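Long-range contact in haloacid dehalogenase domain protein hydrolase (Planctomyces limnophilus, PDB 4OVY), which is a putative phosphatase of the haloacid dehalogenase family, probably a metal-dependent hydrolase, with calcium bound in the crystal: residues Ser35-Val39 / Ile224-Met230. Sequence-based numbering, arbitrary orientation.
Sequences SERIV and IGRRPVM
V39 and M230 form a parallel beta bridge where strands 38-41 and 230-233 begin side by side in the Rossmann-like core of the HAD fold, and V229 N donates to I38 O at 2.9 Å. The carbonyl meets this N-H almost end-on, at a C=O...N angle of 160°. Beyond the bond, V39 CA-H points to M230 O, and V39 CG2 lies 3.7 Å from M230 CB on the sheet face both side chains share; the beta-branched valine suits an extended strand, and the selenomethionine chain runs on past it.

I38, at the start of strand 38-41, packs against the loop that follows helix 215-223. Its branches divide the work: CG2, anti to the backbone N, reaches I224 CD1 (3.9 Å) and P228 CB, while CG1 rests on R226 CD (3.6 Å). Proline fits position 228, where its ring is an apolar surface for I38, with Y244 and V245 of helix 239-246 also packing on it.

R226 crosses I38 with its chain extended from CG to NE, bringing the guanidinium beneath S35 O, which sits 3.1 Å from R226 CZ, over the centre of the planar group. That position is wrong for a direct hydrogen bond, but a carbonyl's partial negative charge there probably suits the cation. R226 NE makes a salt bridge to E181 of the second subunit, so this arginine also ties the contact to the dimer interface. Replacing R226 by an alanine would remove the guanidinium, which would probably deprive E181 of the second subunit of this salt-bridge partner and open a gap beside I38 CG1. Water links the two segments: one molecule accepts from R226 NH1 at 2.9 Å and lies 2.7 Å from S35 OG, while another donates to the backbone carbonyls E36 O and R227 O.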
loop_
_atom_site.group_PDB
_atom_site.type_symbol
_atom_site.label_atom_id
_atom_site.label_comp_id
_atom_site.label_asym_id
_atom_site.label_seq_id
_atom_site.Cartn_x
_atom_site.Cartn_y
_atom_site.Cartn_z
ATOM N N SER A 35 7.765 -10.675 -10.696
ATOM C CA SER A 35 6.838 -10.242 -9.637
ATOM C C SER A 35 7.511 -9.968 -8.280
ATOM O O SER A 35 6.947 -9.257 -7.452
ATOM C CB SER A 35 5.721 -11.276 -9.448
ATOM O OG SER A 35 6.240 -12.496 -8.942
ATOM N N GLU A 36 8.697 -10.537 -8.054
ATOM C CA GLU A 36 9.415 -10.373 -6.783
ATOM C C GLU A 36 10.474 -9.259 -6.808
ATOM O O GLU A 36 11.097 -8.966 -5.781
ATOM C CB GLU A 36 10.074 -11.701 -6.375
ATOM C CG GLU A 36 9.091 -12.781 -5.951
ATOM C CD GLU A 36 9.745 -14.145 -5.768
ATOM O OE1 GLU A 36 10.868 -14.234 -5.220
ATOM O OE2 GLU A 36 9.135 -15.143 -6.177
ATOM N N ARG A 37 10.669 -8.629 -7.964
ATOM C CA ARG A 37 11.704 -7.604 -8.126
ATOM C C ARG A 37 11.273 -6.255 -7.554
ATOM O O ARG A 37 10.945 -5.322 -8.287
ATOM C CB ARG A 37 12.095 -7.474 -9.595
ATOM C CG ARG A 37 12.689 -8.758 -10.152
ATOM C CD ARG A 37 13.093 -8.607 -11.606
ATOM N NE ARG A 37 13.324 -9.918 -12.191
ATOM C CZ ARG A 37 13.449 -10.167 -13.488
ATOM N NH1 ARG A 37 13.393 -9.186 -14.385
ATOM N NH2 ARG A 37 13.631 -11.421 -13.884
ATOM N N ILE A 38 11.281 -6.177 -6.230
ATOM C CA ILE A 38 10.893 -4.980 -5.491
ATOM C C ILE A 38 12.161 -4.302 -5.005
ATOM O O ILE A 38 13.026 -4.954 -4.397
ATOM C CB ILE A 38 10.046 -5.344 -4.248
ATOM C CG1 ILE A 38 8.795 -6.139 -4.635
ATOM C CG2 ILE A 38 9.692 -4.100 -3.440
ATOM C CD1 ILE A 38 7.973 -5.502 -5.728
ATOM N N VAL A 39 12.267 -3.003 -5.269
ATOM C CA VAL A 39 13.372 -2.186 -4.773
ATOM C C VAL A 39 12.822 -0.952 -4.062
ATOM O O VAL A 39 11.896 -0.308 -4.557
ATOM C CB VAL A 39 14.365 -1.788 -5.895
ATOM C CG1 VAL A 39 13.674 -1.054 -7.029
ATOM C CG2 VAL A 39 15.500 -0.945 -5.335
ATOM N N ILE A 224 3.613 -3.455 0.917
ATOM C CA ILE A 224 4.090 -4.247 -0.232
ATOM C C ILE A 224 3.795 -5.739 -0.067
ATOM O O ILE A 224 3.506 -6.436 -1.048
ATOM C CB ILE A 224 5.598 -4.037 -0.488
ATOM C CG1 ILE A 224 5.926 -2.535 -0.549
ATOM C CG2 ILE A 224 6.025 -4.739 -1.772
ATOM C CD1 ILE A 224 7.356 -2.208 -0.922
ATOM N N GLY A 225 3.870 -6.229 1.169
ATOM C CA GLY A 225 3.668 -7.643 1.447
ATOM C C GLY A 225 4.809 -8.530 0.998
ATOM O O GLY A 225 4.633 -9.740 0.862
ATOM N N ARG A 226 5.974 -7.931 0.768
ATOM C CA ARG A 226 7.140 -8.645 0.237
ATOM C C ARG A 226 8.407 -8.065 0.857
ATOM O O ARG A 226 8.466 -6.885 1.142
ATOM C CB ARG A 226 7.249 -8.460 -1.294
ATOM C CG ARG A 226 6.106 -8.994 -2.160
ATOM C CD ARG A 226 6.325 -8.596 -3.628
ATOM N NE ARG A 226 5.349 -9.129 -4.598
ATOM C CZ ARG A 226 5.307 -10.393 -5.022
ATOM N NH1 ARG A 226 4.397 -10.764 -5.922
ATOM N NH2 ARG A 226 6.162 -11.299 -4.550
ATOM N N ARG A 227 9.433 -8.888 1.029
ATOM C CA ARG A 227 10.762 -8.383 1.348
ATOM C C ARG A 227 11.394 -7.895 0.043
ATOM O O ARG A 227 11.492 -8.673 -0.912
ATOM C CB ARG A 227 11.623 -9.482 1.964
ATOM C CG ARG A 227 12.961 -8.993 2.499
ATOM C CD ARG A 227 13.906 -10.149 2.798
ATOM N NE ARG A 227 13.295 -11.157 3.661
ATOM C CZ ARG A 227 13.378 -11.203 4.995
ATOM N NH1 ARG A 227 12.772 -12.185 5.643
ATOM N NH2 ARG A 227 14.059 -10.294 5.692
ATOM N N PRO A 228 11.818 -6.620 -0.016
ATOM C CA PRO A 228 12.497 -6.158 -1.238
ATOM C C PRO A 228 13.806 -6.905 -1.487
ATOM O O PRO A 228 14.423 -7.401 -0.546
ATOM C CB PRO A 228 12.766 -4.669 -0.962
ATOM C CG PRO A 228 11.761 -4.292 0.094
ATOM C CD PRO A 228 11.609 -5.521 0.942
ATOM N N VAL A 229 14.222 -6.983 -2.747
ATOM C CA VAL A 229 15.506 -7.601 -3.084
ATOM C C VAL A 229 16.643 -6.580 -3.181
ATOM O O VAL A 229 17.813 -6.954 -3.300
ATOM C CB VAL A 229 15.414 -8.437 -4.378
ATOM C CG1 VAL A 229 14.315 -9.486 -4.242
ATOM C CG2 VAL A 229 15.184 -7.545 -5.587
HETATM N N MSE A 230 16.299 -5.296 -3.118
HETATM C CA MSE A 230 17.292 -4.225 -3.112
HETATM C C MSE A 230 16.747 -3.027 -2.383
HETATM O O MSE A 230 15.539 -2.810 -2.362
HETATM C CB MSE A 230 17.608 -3.888 -4.565
HETATM C CG MSE A 230 18.705 -2.862 -4.742
HETATM SE SE MSE A 230 19.016 -2.692 -6.689
HETATM C CE MSE A 230 20.000 -0.988 -6.672
HETATM O O HOH W 1 4.495 -8.197 -8.017
HETATM O O HOH W 2 5.342 -13.456 -6.571
HETATM O O HOH W 3 10.356 -9.402 -3.200
#